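PDB 3U24: putative Lipoprotein from Shewanella oneidensis, which is of unknown function but binds zinc and calcium and, as a putative DUF885 lipoprotein of the Peptidase_MA clan, may be related to metallopeptidases. Local coordinates for residues A[406-411]-A[444-449]; A[188-193]-A[205-210]. All coordinates share one frame; numbering follows the deposited sequence.

Contact 1 lies at a zinc centre, whereas contact 2 joins two helices of another part of the mostly helical chain. Their centres are 48 Å apart, on opposite sides of the centre of the chain, and their nearest atoms are about 31 Å apart. They follow in series along the sequence: contact 2 closes before contact 1 opens. In contact 1, H408 binds zinc and E446 holds the far side of its ring. Contact 2 binds no metal. It is nonetheless about 12 Å from another zinc site, measured from the side chain of L189 to that of E133. Contact 1 has a polar pair beside an apolar cluster, while contact 2 is almost wholly apolar.

Contact 1: residues A[406-411]-A[444-449]; sequences NIHEAI and YTERMM. With ZN (zinc ion), chain F.
H408 meets E446 in a His-carboxylate hydrogen bond behind a zinc ion. H408, E409 and H414 form an H-E-x4-H sequence that resembles the HEXXH zinc motif of the Peptidase_MA clan, with two more residues between the histidines. H408 lies on helix 401-409, and E446 on helix 435-451, which also carries the zinc ligand E439. From the backbone outward, H408 CB passes 3.4 Å from E446 OE2. CG lies anti to the backbone N (chi1 177°), beside the carbonyl carbon. ND1 then donates to E446 OE2 at 2.8 Å, with an N-H...O angle of 149°. The oxygen is near the ring plane, while the carboxylate as a whole is turned 43° from it. CD2 and CE1 flank NE2, nearly equidistant from the zinc, and NE2 binds it at 1.9 Å. The bond at ND1 would restrict ring rotation, making E446 a second-shell residue that helps to aim NE2. H414, E439 and a water join H408 around the zinc. The zinc-bound water donates to E409 OE2, which places E409 in the second shell here.

Next to this polar pair, I407 faces the other helix. Its CG2 lies 3.6 Å from T445 OG1, a hydroxyl that is bonded to A442 O. The same methyl reaches M449 CG at 3.9 Å, and L330 of helix 319-337 touches I407 too. M449 bends at chi2 and chi3, bringing CE to 4.1 Å from I407 CD1.

Contact 2: residues A[188-193]-A[205-210]; sequences DLLKQV and LFKTRF
V193 and F206 form the tightest part of this contact. V193 CG2 sits over the centre of the F206 ring in a CH-pi contact, 3.4 Å from the centroid and 11° off the ring normal. V193 CG1 comes down nearer the root of the same ring, 3.8 Å from F206 CG. L190 and F210 pack closely beside them, tip to tip. L190 CD2 lies over the centre of the F210 ring in a second CH-pi contact, 3.7 Å from the centroid. L189 meets the F206 ring differently: its CD2 approaches the edge, near the ring plane, 4.1 Å from F206 CZ. That CD2 also lies at the edge of the F210 ring. The CB of F206 points toward helix 187-195, and CG is anti to the backbone N (chi1 -165°).

The two segments belong to an antiparallel helical hairpin, helix 187-195 followed by the long helix 200-234. Their short axes run at 162° and come no nearer than 11.0 Å; the side chains of L189, L190, V193, F206 and F210 meet between them. Helix 138-148 packs on the buried side, where L142 touches V193 and V145 touches F206.

Toward solvent the packing thins. K207 is exposed and adds little area. Its chain bends at chi2, and its ammonium forms a salt bridge with D211 one turn on. On this outer side K207 NZ lies 3.8 Å from L190 CD1.

Contact 1: residues A[406-411]-A[444-449]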
loop_
_atom_site.group_PDB
_atom_site.type_symbol
_atom_site.label_atom_id
_atom_site.label_comp_id
_atom_site.label_asym_id
_atom_site.label_seq_id
_atom_site.Cartn_x
_atom_site.Cartn_y
_atom_site.Cartn_z
ATOM N N ASN A 406 -6.175 -14.604 -7.875
ATOM C CA ASN A 406 -7.338 -14.908 -7.054
ATOM C C ASN A 406 -6.944 -15.571 -5.711
ATOM O O ASN A 406 -7.626 -15.376 -4.718
ATOM C CB ASN A 406 -8.344 -15.765 -7.846
ATOM C CG ASN A 406 -9.050 -14.969 -8.951
ATOM O OD1 ASN A 406 -9.271 -13.747 -8.822
ATOM N ND2 ASN A 406 -9.409 -15.674 -10.065
ATOM N N ILE A 407 -5.836 -16.309 -5.684
ATOM C CA ILE A 407 -5.282 -16.795 -4.444
ATOM C C ILE A 407 -4.839 -15.615 -3.583
ATOM O O ILE A 407 -5.211 -15.541 -2.393
ATOM C CB ILE A 407 -4.131 -17.781 -4.702
ATOM C CG1 ILE A 407 -4.705 -19.095 -5.303
ATOM C CG2 ILE A 407 -3.316 -18.017 -3.439
ATOM C CD1 ILE A 407 -3.661 -20.107 -5.759
ATOM N N HIS A 408 -4.064 -14.709 -4.181
ATOM C CA HIS A 408 -3.487 -13.561 -3.495
ATOM C C HIS A 408 -4.582 -12.691 -2.940
ATOM O O HIS A 408 -4.530 -12.263 -1.797
ATOM C CB HIS A 408 -2.596 -12.741 -4.452
ATOM C CG HIS A 408 -2.002 -11.470 -3.862
ATOM N ND1 HIS A 408 -0.701 -11.348 -3.578
ATOM C CD2 HIS A 408 -2.588 -10.240 -3.504
ATOM C CE1 HIS A 408 -0.452 -10.085 -3.043
ATOM N NE2 HIS A 408 -1.588 -9.416 -3.002
ATOM N N GLU A 409 -5.567 -12.394 -3.761
ATOM C CA GLU A 409 -6.583 -11.397 -3.403
ATOM C C GLU A 409 -7.729 -11.940 -2.582
ATOM O O GLU A 409 -8.265 -11.254 -1.738
ATOM C CB GLU A 409 -7.168 -10.748 -4.680
ATOM C CG GLU A 409 -6.179 -9.873 -5.407
ATOM C CD GLU A 409 -5.802 -8.660 -4.601
ATOM O OE1 GLU A 409 -6.618 -8.284 -3.731
ATOM O OE2 GLU A 409 -4.713 -8.082 -4.827
ATOM N N ALA A 410 -8.082 -13.197 -2.789
ATOM C CA ALA A 410 -9.313 -13.732 -2.240
ATOM C C ALA A 410 -9.064 -14.919 -1.306
ATOM O O ALA A 410 -9.189 -14.794 -0.091
ATOM C CB ALA A 410 -10.282 -14.108 -3.371
ATOM N N ILE A 411 -8.726 -16.076 -1.843
ATOM C CA ILE A 411 -8.713 -17.259 -1.008
ATOM C C ILE A 411 -7.483 -18.099 -1.229
ATOM O O ILE A 411 -7.257 -18.536 -2.331
ATOM C CB ILE A 411 -10.018 -18.059 -1.249
ATOM C CG1 ILE A 411 -11.071 -17.501 -0.268
ATOM C CG2 ILE A 411 -9.777 -19.560 -1.056
ATOM C CD1 ILE A 411 -12.480 -17.441 -0.778
ATOM N N TYR A 444 2.761 -15.117 0.478
ATOM C CA TYR A 444 3.000 -16.446 1.084
ATOM C C TYR A 444 1.949 -17.433 0.607
ATOM O O TYR A 444 2.283 -18.567 0.196
ATOM C CB TYR A 444 3.044 -16.351 2.602
ATOM C CG TYR A 444 2.855 -17.666 3.283
ATOM C CD1 TYR A 444 3.903 -18.563 3.406
ATOM C CD2 TYR A 444 1.605 -18.059 3.739
ATOM C CE1 TYR A 444 3.702 -19.793 4.023
ATOM C CE2 TYR A 444 1.414 -19.276 4.322
ATOM C CZ TYR A 444 2.461 -20.147 4.458
ATOM O OH TYR A 444 2.242 -21.377 5.063
ATOM N N THR A 445 0.687 -17.013 0.539
ATOM C CA THR A 445 -0.339 -17.999 0.161
ATOM C C THR A 445 -0.178 -18.561 -1.252
ATOM O O THR A 445 -0.506 -19.721 -1.509
ATOM C CB THR A 445 -1.783 -17.515 0.369
ATOM O OG1 THR A 445 -2.039 -16.404 -0.486
ATOM C CG2 THR A 445 -2.041 -17.195 1.827
ATOM N N GLU A 446 0.361 -17.757 -2.151
ATOM C CA GLU A 446 0.613 -18.219 -3.496
ATOM C C GLU A 446 1.585 -19.428 -3.472
ATOM O O GLU A 446 1.325 -20.483 -4.058
ATOM C CB GLU A 446 1.184 -17.086 -4.355
ATOM C CG GLU A 446 0.422 -15.770 -4.267
ATOM C CD GLU A 446 1.215 -14.569 -4.784
ATOM O OE1 GLU A 446 2.381 -14.752 -5.193
ATOM O OE2 GLU A 446 0.677 -13.437 -4.777
ATOM N N ARG A 447 2.672 -19.276 -2.746
ATOM C CA ARG A 447 3.668 -20.314 -2.671
ATOM C C ARG A 447 3.128 -21.551 -1.950
ATOM O O ARG A 447 3.237 -22.683 -2.441
ATOM C CB ARG A 447 4.924 -19.735 -2.020
ATOM C CG ARG A 447 5.951 -20.718 -1.509
ATOM C CD ARG A 447 6.743 -21.397 -2.578
ATOM N NE ARG A 447 7.591 -20.422 -3.269
ATOM C CZ ARG A 447 8.703 -20.706 -3.966
ATOM N NH1 ARG A 447 9.150 -21.975 -4.079
ATOM N NH2 ARG A 447 9.359 -19.687 -4.538
HETATM N N MSE A 448 2.524 -21.321 -0.791
HETATM C CA MSE A 448 1.960 -22.400 0.030
HETATM C C MSE A 448 0.922 -23.190 -0.771
HETATM O O MSE A 448 0.969 -24.397 -0.771
HETATM C CB MSE A 448 1.341 -21.812 1.300
HETATM C CG MSE A 448 0.753 -22.814 2.255
HETATM SE SE MSE A 448 -1.108 -23.142 1.773
HETATM C CE MSE A 448 -1.870 -21.386 2.270
HETATM N N MSE A 449 -0.004 -22.524 -1.464
HETATM C CA MSE A 449 -1.005 -23.278 -2.281
HETATM C C MSE A 449 -0.381 -24.195 -3.343
HETATM O O MSE A 449 -0.822 -25.320 -3.499
HETATM C CB MSE A 449 -1.984 -22.346 -2.986
HETATM C CG MSE A 449 -2.869 -21.605 -2.036
HETATM SE SE MSE A 449 -4.341 -22.735 -1.397
HETATM C CE MSE A 449 -5.614 -22.354 -2.898
HETATM ZN ZN ZN F . -1.817 -7.783 -2.096
HETATM O O HOH W 1 -2.874 -6.656 -3.572
#

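Contact 2: residues A[188-193]-A[205-210]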
loop_
_atom_site.group_PDB
_atom_site.type_symbol
_atom_site.label_atom_id
_atom_site.label_comp_id
_atom_site.label_asym_id
_atom_site.label_seq_id
_atom_site.Cartn_x
_atom_site.Cartn_y
_atom_site.Cartn_z
ATOM N N ASP A 188 -18.448 23.056 -11.041
ATOM C CA ASP A 188 -19.400 22.140 -10.434
ATOM C C ASP A 188 -19.584 22.329 -8.897
ATOM O O ASP A 188 -20.703 22.271 -8.393
ATOM C CB ASP A 188 -19.024 20.697 -10.757
ATOM C CG ASP A 188 -19.258 20.322 -12.249
ATOM O OD1 ASP A 188 -19.944 21.062 -13.033
ATOM O OD2 ASP A 188 -18.724 19.247 -12.649
ATOM N N LEU A 189 -18.510 22.613 -8.166
ATOM C CA LEU A 189 -18.652 22.900 -6.739
ATOM C C LEU A 189 -19.426 24.217 -6.555
ATOM O O LEU A 189 -20.320 24.315 -5.716
ATOM C CB LEU A 189 -17.289 22.948 -6.059
ATOM C CG LEU A 189 -17.227 23.348 -4.589
ATOM C CD1 LEU A 189 -17.969 22.313 -3.727
ATOM C CD2 LEU A 189 -15.760 23.537 -4.177
ATOM N N LEU A 190 -19.136 25.210 -7.377
ATOM C CA LEU A 190 -19.885 26.462 -7.288
ATOM C C LEU A 190 -21.398 26.282 -7.534
ATOM O O LEU A 190 -22.222 26.899 -6.841
ATOM C CB LEU A 190 -19.324 27.524 -8.211
ATOM C CG LEU A 190 -17.903 27.985 -7.895
ATOM C CD1 LEU A 190 -17.444 28.968 -8.991
ATOM C CD2 LEU A 190 -17.853 28.629 -6.512
ATOM N N LYS A 191 -21.748 25.425 -8.483
ATOM C CA LYS A 191 -23.132 25.139 -8.786
ATOM C C LYS A 191 -23.798 24.441 -7.599
ATOM O O LYS A 191 -24.900 24.831 -7.199
ATOM C CB LYS A 191 -23.254 24.313 -10.087
ATOM C CG LYS A 191 -24.664 23.826 -10.475
ATOM C CD LYS A 191 -24.688 22.922 -11.737
ATOM C CE LYS A 191 -24.063 23.582 -12.994
ATOM N NZ LYS A 191 -24.004 22.743 -14.250
ATOM N N GLN A 192 -23.147 23.434 -7.025
ATOM C CA GLN A 192 -23.679 22.799 -5.811
ATOM C C GLN A 192 -23.950 23.839 -4.720
ATOM O O GLN A 192 -24.986 23.799 -4.075
ATOM C CB GLN A 192 -22.726 21.762 -5.226
ATOM C CG GLN A 192 -22.569 20.497 -6.025
ATOM C CD GLN A 192 -22.098 19.319 -5.147
ATOM O OE1 GLN A 192 -22.916 18.527 -4.672
ATOM N NE2 GLN A 192 -20.789 19.250 -4.885
ATOM N N VAL A 193 -23.006 24.756 -4.513
ATOM C CA VAL A 193 -23.207 25.791 -3.512
ATOM C C VAL A 193 -24.410 26.688 -3.876
ATOM O O VAL A 193 -25.333 26.831 -3.063
ATOM C CB VAL A 193 -21.935 26.635 -3.291
ATOM C CG1 VAL A 193 -22.260 27.860 -2.438
ATOM C CG2 VAL A 193 -20.840 25.770 -2.655
ATOM N N LEU A 205 -20.355 34.493 0.935
ATOM C CA LEU A 205 -19.105 34.264 1.634
ATOM C C LEU A 205 -18.297 33.155 0.931
ATOM O O LEU A 205 -17.039 33.216 0.817
ATOM C CB LEU A 205 -19.381 33.846 3.051
ATOM C CG LEU A 205 -18.146 33.603 3.943
ATOM C CD1 LEU A 205 -17.217 34.831 3.969
ATOM C CD2 LEU A 205 -18.565 33.130 5.354
ATOM N N PHE A 206 -19.019 32.134 0.482
ATOM C CA PHE A 206 -18.394 31.011 -0.189
ATOM C C PHE A 206 -17.672 31.519 -1.432
ATOM O O PHE A 206 -16.540 31.142 -1.697
ATOM C CB PHE A 206 -19.430 29.945 -0.567
ATOM C CG PHE A 206 -18.816 28.622 -0.927
ATOM C CD1 PHE A 206 -18.149 28.454 -2.123
ATOM C CD2 PHE A 206 -18.885 27.554 -0.054
ATOM C CE1 PHE A 206 -17.551 27.246 -2.449
ATOM C CE2 PHE A 206 -18.267 26.346 -0.378
ATOM C CZ PHE A 206 -17.618 26.193 -1.593
ATOM N N LYS A 207 -18.332 32.383 -2.188
ATOM C CA LYS A 207 -17.757 32.881 -3.434
ATOM C C LYS A 207 -16.488 33.730 -3.156
ATOM O O LYS A 207 -15.437 33.553 -3.790
ATOM C CB LYS A 207 -18.804 33.684 -4.223
ATOM C CG LYS A 207 -18.357 34.155 -5.598
ATOM C CD LYS A 207 -17.765 33.023 -6.497
ATOM C CE LYS A 207 -17.341 33.486 -7.912
ATOM N NZ LYS A 207 -16.366 32.537 -8.568
ATOM N N THR A 208 -16.616 34.644 -2.200
ATOM C CA THR A 208 -15.494 35.450 -1.761
ATOM C C THR A 208 -14.334 34.505 -1.364
ATOM O O THR A 208 -13.224 34.636 -1.865
ATOM C CB THR A 208 -15.921 36.365 -0.581
ATOM O OG1 THR A 208 -16.998 37.238 -1.006
ATOM C CG2 THR A 208 -14.717 37.193 -0.021
ATOM N N ARG A 209 -14.576 33.535 -0.492
ATOM C CA ARG A 209 -13.473 32.668 -0.076
ATOM C C ARG A 209 -12.921 31.830 -1.213
ATOM O O ARG A 209 -11.726 31.569 -1.237
ATOM C CB ARG A 209 -13.879 31.766 1.069
ATOM C CG ARG A 209 -13.934 32.501 2.367
ATOM C CD ARG A 209 -14.014 31.544 3.545
ATOM N NE ARG A 209 -14.164 32.343 4.732
ATOM C CZ ARG A 209 -14.802 31.972 5.827
ATOM N NH1 ARG A 209 -15.363 30.756 5.942
ATOM N NH2 ARG A 209 -14.885 32.836 6.843
ATOM N N PHE A 210 -13.774 31.451 -2.158
ATOM C CA PHE A 210 -13.366 30.569 -3.269
ATOM C C PHE A 210 -12.450 31.325 -4.228
ATOM O O PHE A 210 -11.506 30.755 -4.791
ATOM C CB PHE A 210 -14.597 30.062 -3.975
ATOM C CG PHE A 210 -14.339 29.201 -5.188
ATOM C CD1 PHE A 210 -14.068 29.756 -6.406
ATOM C CD2 PHE A 210 -14.491 27.817 -5.120
ATOM C CE1 PHE A 210 -13.873 28.954 -7.534
ATOM C CE2 PHE A 210 -14.317 27.016 -6.245
ATOM C CZ PHE A 210 -13.997 27.593 -7.455
#